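Local structure of mevalonate kinase (Staphylococcus aureus, 2X7I) at residues D231-C236 / S275-A280; I18-H21 / G26-A29; E235-L240 / K249-M254. The protein probably transfers the gamma-phosphate of ATP to mevalonate, an early step of the mevalonate route to isoprenoids. All coordinates share one frame; numbering follows the deposited sequence. Where two conformers were deposited one is given.

Contact 1 of 3, residues D231-C236 / S275-A280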
# COMPACT_ATOMS: atom_id res chain seq x y z
N ASP A 231 -10.04 -10.76 -16.18
CA ASP A 231 -9.33 -11.14 -17.39
C ASP A 231 -7.90 -10.59 -17.37
O ASP A 231 -6.93 -11.34 -17.50
CB ASP A 231 -10.10 -10.64 -18.62
CG ASP A 231 -9.37 -10.88 -19.93
OD1 ASP A 231 -8.36 -11.61 -19.96
OD2 ASP A 231 -9.82 -10.32 -20.94
N ILE A 232 -7.77 -9.28 -17.18
CA ILE A 232 -6.47 -8.60 -17.15
C ILE A 232 -5.54 -9.17 -16.08
O ILE A 232 -4.36 -9.38 -16.35
CB ILE A 232 -6.65 -7.07 -16.99
CG1 ILE A 232 -7.24 -6.48 -18.28
CG2 ILE A 232 -5.33 -6.39 -16.66
CD1 ILE A 232 -7.76 -5.08 -18.14
N PHE A 233 -6.05 -9.43 -14.88
CA PHE A 233 -5.24 -10.06 -13.82
C PHE A 233 -4.68 -11.40 -14.31
O PHE A 233 -3.50 -11.67 -14.15
CB PHE A 233 -6.07 -10.30 -12.55
CG PHE A 233 -6.02 -9.17 -11.54
CD1 PHE A 233 -5.96 -7.84 -11.93
CD2 PHE A 233 -6.07 -9.46 -10.18
CE1 PHE A 233 -5.93 -6.82 -10.99
CE2 PHE A 233 -6.03 -8.45 -9.24
CZ PHE A 233 -5.96 -7.12 -9.65
N ASN A 234 -5.54 -12.23 -14.90
CA ASN A 234 -5.15 -13.58 -15.32
C ASN A 234 -4.19 -13.56 -16.52
O ASN A 234 -3.31 -14.41 -16.63
CB ASN A 234 -6.39 -14.42 -15.64
CG ASN A 234 -7.20 -14.76 -14.38
OD1 ASN A 234 -6.63 -15.14 -13.35
ND2 ASN A 234 -8.53 -14.67 -14.48
N GLU A 235 -4.36 -12.57 -17.40
CA GLU A 235 -3.42 -12.34 -18.50
C GLU A 235 -2.05 -11.91 -17.99
O GLU A 235 -1.03 -12.40 -18.49
CB GLU A 235 -3.97 -11.32 -19.50
CG GLU A 235 -5.19 -11.84 -20.24
CD GLU A 235 -5.45 -11.16 -21.58
OE1 GLU A 235 -4.48 -10.94 -22.35
OE2 GLU A 235 -6.63 -10.88 -21.87
N CYS A 236 -2.02 -11.00 -17.02
CA CYS A 236 -0.77 -10.54 -16.39
C CYS A 236 0.01 -11.72 -15.84
O CYS A 236 1.21 -11.86 -16.06
CB CYS A 236 -1.04 -9.57 -15.23
SG CYS A 236 -1.66 -7.94 -15.66
N SER A 275 2.57 -8.43 -2.65
CA SER A 275 1.28 -9.03 -2.33
C SER A 275 0.89 -10.02 -3.41
O SER A 275 1.36 -9.94 -4.55
CB SER A 275 0.20 -7.95 -2.21
OG SER A 275 0.51 -7.03 -1.17
N MET A 276 0.03 -10.97 -3.03
CA MET A 276 -0.75 -11.73 -4.00
C MET A 276 -2.13 -11.12 -3.94
O MET A 276 -2.65 -10.89 -2.85
CB MET A 276 -0.81 -13.22 -3.66
CG MET A 276 -1.39 -14.08 -4.77
SD MET A 276 -1.27 -15.86 -4.48
CE MET A 276 -2.81 -16.13 -3.64
N LEU A 277 -2.70 -10.82 -5.10
CA LEU A 277 -4.03 -10.23 -5.20
C LEU A 277 -4.99 -11.24 -5.84
O LEU A 277 -4.74 -11.69 -6.96
CB LEU A 277 -3.98 -8.95 -6.03
CG LEU A 277 -2.84 -7.96 -5.72
CD1 LEU A 277 -2.79 -6.82 -6.73
CD2 LEU A 277 -2.98 -7.41 -4.32
N LEU A 278 -6.06 -11.60 -5.13
CA LEU A 278 -7.07 -12.52 -5.67
C LEU A 278 -8.42 -11.83 -5.74
O LEU A 278 -8.81 -11.14 -4.80
CB LEU A 278 -7.20 -13.79 -4.80
CG LEU A 278 -5.91 -14.60 -4.59
CD1 LEU A 278 -6.11 -15.71 -3.55
CD2 LEU A 278 -5.43 -15.18 -5.91
N LEU A 279 -9.14 -12.02 -6.85
CA LEU A 279 -10.41 -11.36 -7.07
C LEU A 279 -11.56 -12.31 -6.78
O LEU A 279 -11.58 -13.45 -7.24
CB LEU A 279 -10.49 -10.84 -8.51
CG LEU A 279 -9.51 -9.73 -8.91
CD1 LEU A 279 -9.90 -9.14 -10.25
CD2 LEU A 279 -9.43 -8.63 -7.85
N ALA A 280 -12.52 -11.84 -5.98
CA ALA A 280 -13.70 -12.61 -5.61
C ALA A 280 -14.91 -11.75 -5.89
O ALA A 280 -14.84 -10.53 -5.80
CB ALA A 280 -13.65 -12.98 -4.15
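Phe233 reaches from helix 226-243 onto strand 276-280 and meets Leu277 and Leu279, making this small buried contact a worked example of how one aromatic ring can join a helix to a sheet. The ring enters between the two leucines with its CD2-CE2 side toward the strand. On one face sits the Leu279 methyl CD1, 4.0 Å from the centroid of the Phe233 ring and 18° off its normal, a CH-pi contact displaced toward the rim. The two side chains cross at about a right angle, and the branch point takes part as well, since Leu279 CG is 3.7 Å from Phe233 CD2. The second methyl closes in on the neighbouring ring carbon, with Leu279 CD2 3.7 Å from Phe233 CE2. From beyond the ring plane Leu277 approaches obliquely, its CB 3.8 Å from the same CE2 of Phe233. A first torsion of -92° leans the phenyl ring away from a standard staggered position, and in this setting it fits between both partners.

All of the tight packing is apolar. The more open flank of the helix carries Asp231, Asn234 and Glu235; of these, Glu235 forms a salt bridge with Arg216 and Asn234 ND2 bonds to Ile263 O. On the strand, alternation sends Leu278 away from this helix, while Leu277 and Leu279 meet it. Such a helix laid on an antiparallel four-stranded sheet is the helix-on-sheet layering of the alpha+beta C-terminal domain of GHMP kinases.

Contact 2 of 3, residues I18-H21 / G26-A29; sequences IGEH and GEPA
Ile18-Gly19 and Pro28-Ala29 run side by side at the two ends of a loop, with the CA atoms of Gly19 and Ala29 4.1 Å apart and no direct hydrogen bond between the two segments. What the backbones do exchange is weaker: Ala29 CA makes a bent CA-H...O contact with Ile18 O over 3.3 Å, with an angle of 138° at the hydrogen. Gly19, at a phi of 127° that favours glycine, lets the chains come this close, and its CA lies 3.6 Å from Pro28 O. Beyond this point a water molecule takes over. It accepts from Glu20 N and donates to Glu20 OE2 at 3.0 Å. Its approach to Pro28 O of the other segment is unusually short, 2.5 Å from the water oxygen, so that leg is doubtful in detail.

The side chains that meet are two acids. Glu20 has CG between its backbone N and carbonyl carbon (chi1 68°), which brings its extended chain round toward Glu27. The side chains cross at about a right angle, yet their carboxylates stack almost parallel, with Glu20 OE2 3.4 Å from Glu27 CD. Glu20 OE2 and Glu27 OE1 are also 3.4 Å apart, two acceptors with no bond between them. Each has a donor elsewhere: the water serves Glu20 OE2, and Thr24 N serves Glu27 OE1.

The general lesson is that a close approach need not rest on direct bonds. Stacked carboxylates should repel one another, and the donors at each of them probably offset part of that cost, while the water probably supplies a polar link that the two segments do not make themselves.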
# COMPACT_ATOMS: atom_id res chain seq x y z
N ILE A 18 -1.52 -3.16 -11.05
CA ILE A 18 -0.71 -3.60 -12.18
C ILE A 18 0.39 -2.57 -12.33
O ILE A 18 0.13 -1.37 -12.24
CB ILE A 18 -1.50 -3.62 -13.49
CG1 ILE A 18 -2.83 -4.34 -13.33
CG2 ILE A 18 -0.71 -4.30 -14.60
CD1 ILE A 18 -3.88 -3.85 -14.31
N GLY A 19 1.61 -3.04 -12.57
CA GLY A 19 2.76 -2.17 -12.70
C GLY A 19 3.88 -2.60 -11.78
O GLY A 19 3.66 -3.41 -10.87
N GLU A 20 5.07 -2.07 -12.01
CA GLU A 20 6.24 -2.45 -11.24
C GLU A 20 6.27 -1.83 -9.85
O GLU A 20 5.56 -0.89 -9.54
CB GLU A 20 7.55 -2.13 -12.00
CG GLU A 20 7.88 -0.65 -12.20
CD GLU A 20 8.87 -0.42 -13.35
OE1 GLU A 20 10.09 -0.64 -13.17
OE2 GLU A 20 8.41 -0.03 -14.45
N HIS A 21 7.11 -2.42 -9.01
CA HIS A 21 7.38 -1.94 -7.67
C HIS A 21 8.05 -0.56 -7.71
O HIS A 21 8.89 -0.30 -8.55
CB HIS A 21 8.27 -2.96 -6.95
CG HIS A 21 8.78 -2.50 -5.62
ND1 HIS A 21 10.07 -2.03 -5.44
CD2 HIS A 21 8.19 -2.45 -4.41
CE1 HIS A 21 10.25 -1.70 -4.18
NE2 HIS A 21 9.13 -1.95 -3.52
N GLY A 26 6.56 7.98 -15.92
CA GLY A 26 7.12 7.52 -17.18
C GLY A 26 6.96 6.03 -17.37
O GLY A 26 7.04 5.55 -18.48
N GLU A 27 6.72 5.30 -16.29
CA GLU A 27 6.53 3.85 -16.32
C GLU A 27 5.05 3.54 -16.07
O GLU A 27 4.41 4.23 -15.26
CB GLU A 27 7.40 3.21 -15.23
CG GLU A 27 8.90 3.53 -15.34
CD GLU A 27 9.72 3.10 -14.12
OE1 GLU A 27 9.17 3.01 -13.01
OE2 GLU A 27 10.93 2.86 -14.27
N PRO A 28 4.49 2.51 -16.73
CA PRO A 28 3.06 2.22 -16.54
C PRO A 28 2.68 1.60 -15.18
O PRO A 28 3.38 0.72 -14.68
CB PRO A 28 2.74 1.23 -17.67
CG PRO A 28 3.91 1.23 -18.54
CD PRO A 28 5.09 1.59 -17.71
N ALA A 29 1.57 2.06 -14.62
CA ALA A 29 1.07 1.56 -13.36
C ALA A 29 -0.38 2.00 -13.10
O ALA A 29 -0.82 3.04 -13.57
CB ALA A 29 1.98 2.02 -12.21
O HOH W 1 5.50 -0.58 -14.68

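Contact 3 of 3, residues E235-L240 / K249-M254; sequences ECHADL and KIEQLM
His237 and Met254 approach from opposite directions, and the thioether ends up over one face of the imidazole while Glu251 takes the ring's edge. The division of labour is a neat example of an aromatic ring using a face for packing and its edge for a hydrogen bond. Over the face, Met254 CE lies 3.6 Å from the centroid of the His237 ring in a CH-pi contact, and the sulfur lies beside it, Met254 SD being 3.8 Å from that centroid. The last bond of the methionine thus lies over the imidazole instead of pointing at it.

At the edge, His237 NE2 donates to Glu251 OE2 at 2.7 Å. The oxygen sits in the ring plane, but the bond is bent, at 135° about the hydrogen, and the donor meets the syn side of the carboxylate 23° out of its plane. A bend at chi2 of Glu251 brings the acid round to this position, and the histidine reaches it with CG anti to its backbone N (chi1 -170°). Bond and face packing together should restrict rotation of the imidazole, and the nearby acid would be expected to favour a proton on NE2.

The pair joins helix 226-243 to helix 248-259. Both helices also meet the strands of the sheet: Met254 packs on Met276 and Leu278 of strand 276-280, while Leu240 and Ile250 both touch Leu267 of strand 264-267.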
# COMPACT_ATOMS: atom_id res chain seq x y z
N GLU A 235 -4.36 -12.57 -17.40
CA GLU A 235 -3.42 -12.34 -18.50
C GLU A 235 -2.05 -11.91 -17.99
O GLU A 235 -1.03 -12.40 -18.49
CB GLU A 235 -3.97 -11.32 -19.50
CG GLU A 235 -5.19 -11.84 -20.24
CD GLU A 235 -5.45 -11.16 -21.58
OE1 GLU A 235 -4.48 -10.94 -22.35
OE2 GLU A 235 -6.63 -10.88 -21.87
N CYS A 236 -2.02 -11.00 -17.02
CA CYS A 236 -0.77 -10.54 -16.39
C CYS A 236 0.01 -11.72 -15.84
O CYS A 236 1.21 -11.86 -16.06
CB CYS A 236 -1.04 -9.57 -15.23
SG CYS A 236 -1.66 -7.94 -15.66
N HIS A 237 -0.69 -12.57 -15.08
CA HIS A 237 -0.06 -13.69 -14.41
C HIS A 237 0.51 -14.73 -15.37
O HIS A 237 1.65 -15.17 -15.20
CB HIS A 237 -1.02 -14.38 -13.45
CG HIS A 237 -0.35 -15.37 -12.56
ND1 HIS A 237 0.65 -15.02 -11.69
CD2 HIS A 237 -0.50 -16.71 -12.45
CE1 HIS A 237 1.08 -16.09 -11.05
NE2 HIS A 237 0.39 -17.14 -11.49
N ALA A 238 -0.30 -15.12 -16.35
CA ALA A 238 0.11 -16.04 -17.40
C ALA A 238 1.31 -15.50 -18.16
O ALA A 238 2.26 -16.24 -18.43
CB ALA A 238 -1.06 -16.30 -18.37
N ASP A 239 1.28 -14.20 -18.48
CA ASP A 239 2.41 -13.54 -19.14
C ASP A 239 3.68 -13.66 -18.31
O ASP A 239 4.73 -14.02 -18.84
CB ASP A 239 2.12 -12.06 -19.42
CG ASP A 239 3.18 -11.41 -20.29
OD1 ASP A 239 4.12 -10.80 -19.73
OD2 ASP A 239 3.11 -11.54 -21.54
N LEU A 240 3.59 -13.37 -17.01
CA LEU A 240 4.73 -13.50 -16.10
C LEU A 240 5.28 -14.92 -16.10
O LEU A 240 6.50 -15.12 -16.21
CB LEU A 240 4.35 -13.10 -14.66
CG LEU A 240 5.46 -13.27 -13.60
CD1 LEU A 240 6.53 -12.20 -13.76
CD2 LEU A 240 4.88 -13.24 -12.20
N LYS A 249 5.78 -22.74 -4.40
CA LYS A 249 5.05 -22.38 -3.18
C LYS A 249 4.06 -21.22 -3.38
O LYS A 249 2.99 -21.21 -2.78
CB LYS A 249 6.03 -22.07 -2.04
CG LYS A 249 6.82 -23.30 -1.59
CD LYS A 249 8.04 -22.94 -0.75
CE LYS A 249 8.83 -24.18 -0.37
NZ LYS A 249 10.13 -23.87 0.29
N ILE A 250 4.42 -20.27 -4.24
CA ILE A 250 3.52 -19.15 -4.58
C ILE A 250 2.37 -19.62 -5.48
O ILE A 250 1.21 -19.28 -5.25
CB ILE A 250 4.28 -17.99 -5.29
CG1 ILE A 250 4.99 -17.10 -4.27
CG2 ILE A 250 3.33 -17.15 -6.14
CD1 ILE A 250 6.11 -17.79 -3.47
N GLU A 251 2.70 -20.40 -6.51
CA GLU A 251 1.68 -20.85 -7.45
C GLU A 251 0.66 -21.75 -6.75
O GLU A 251 -0.53 -21.66 -7.03
CB GLU A 251 2.31 -21.56 -8.67
CG GLU A 251 3.32 -20.72 -9.49
CD GLU A 251 2.90 -19.26 -9.74
OE1 GLU A 251 3.80 -18.38 -9.72
OE2 GLU A 251 1.70 -18.99 -9.96
N GLN A 252 1.13 -22.58 -5.82
CA GLN A 252 0.27 -23.45 -5.03
C GLN A 252 -0.67 -22.64 -4.11
O GLN A 252 -1.78 -23.08 -3.83
CB GLN A 252 1.10 -24.43 -4.20
CG GLN A 252 0.32 -25.65 -3.66
CD GLN A 252 0.37 -26.88 -4.58
OE1 GLN A 252 0.37 -26.76 -5.81
NE2 GLN A 252 0.40 -28.06 -3.97
N LEU A 253 -0.21 -21.48 -3.64
CA LEU A 253 -1.05 -20.61 -2.82
C LEU A 253 -2.16 -19.98 -3.67
O LEU A 253 -3.30 -19.88 -3.22
CB LEU A 253 -0.20 -19.53 -2.15
CG LEU A 253 -0.79 -18.85 -0.91
CD1 LEU A 253 -1.10 -19.87 0.18
CD2 LEU A 253 0.18 -17.80 -0.38
N MET A 254 -1.84 -19.57 -4.89
CA MET A 254 -2.85 -19.04 -5.79
C MET A 254 -3.83 -20.16 -6.21
O MET A 254 -5.03 -19.93 -6.30
CB MET A 254 -2.21 -18.40 -7.02
CG MET A 254 -3.16 -17.53 -7.81
SD MET A 254 -2.42 -16.88 -9.31
CE MET A 254 -1.34 -15.62 -8.63

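Contacts 1 and 3 are neighbours, their centres about 9 Å apart, and both draw on helix 226-243. Strand 276-280 serves both: its Leu277 and Leu279 face that helix, whereas Met276 meets helix 248-259, with Met276 CE 3.6 Å from Met254 CA. Contact 2 stands farther off, about 15 Å from contact 1 and about 18 Å from contact 3 between centres, yet Ile18 CD1 reaches Ile232 CG2 at 3.7 Å and so ties the loop to the same helix. No ligand marks the active site; the Gly-Glu-His sequence of segment 18-21 resembles the conserved N-terminal motif of GHMP kinases, so contact 2 probably lies nearest the catalytic cleft.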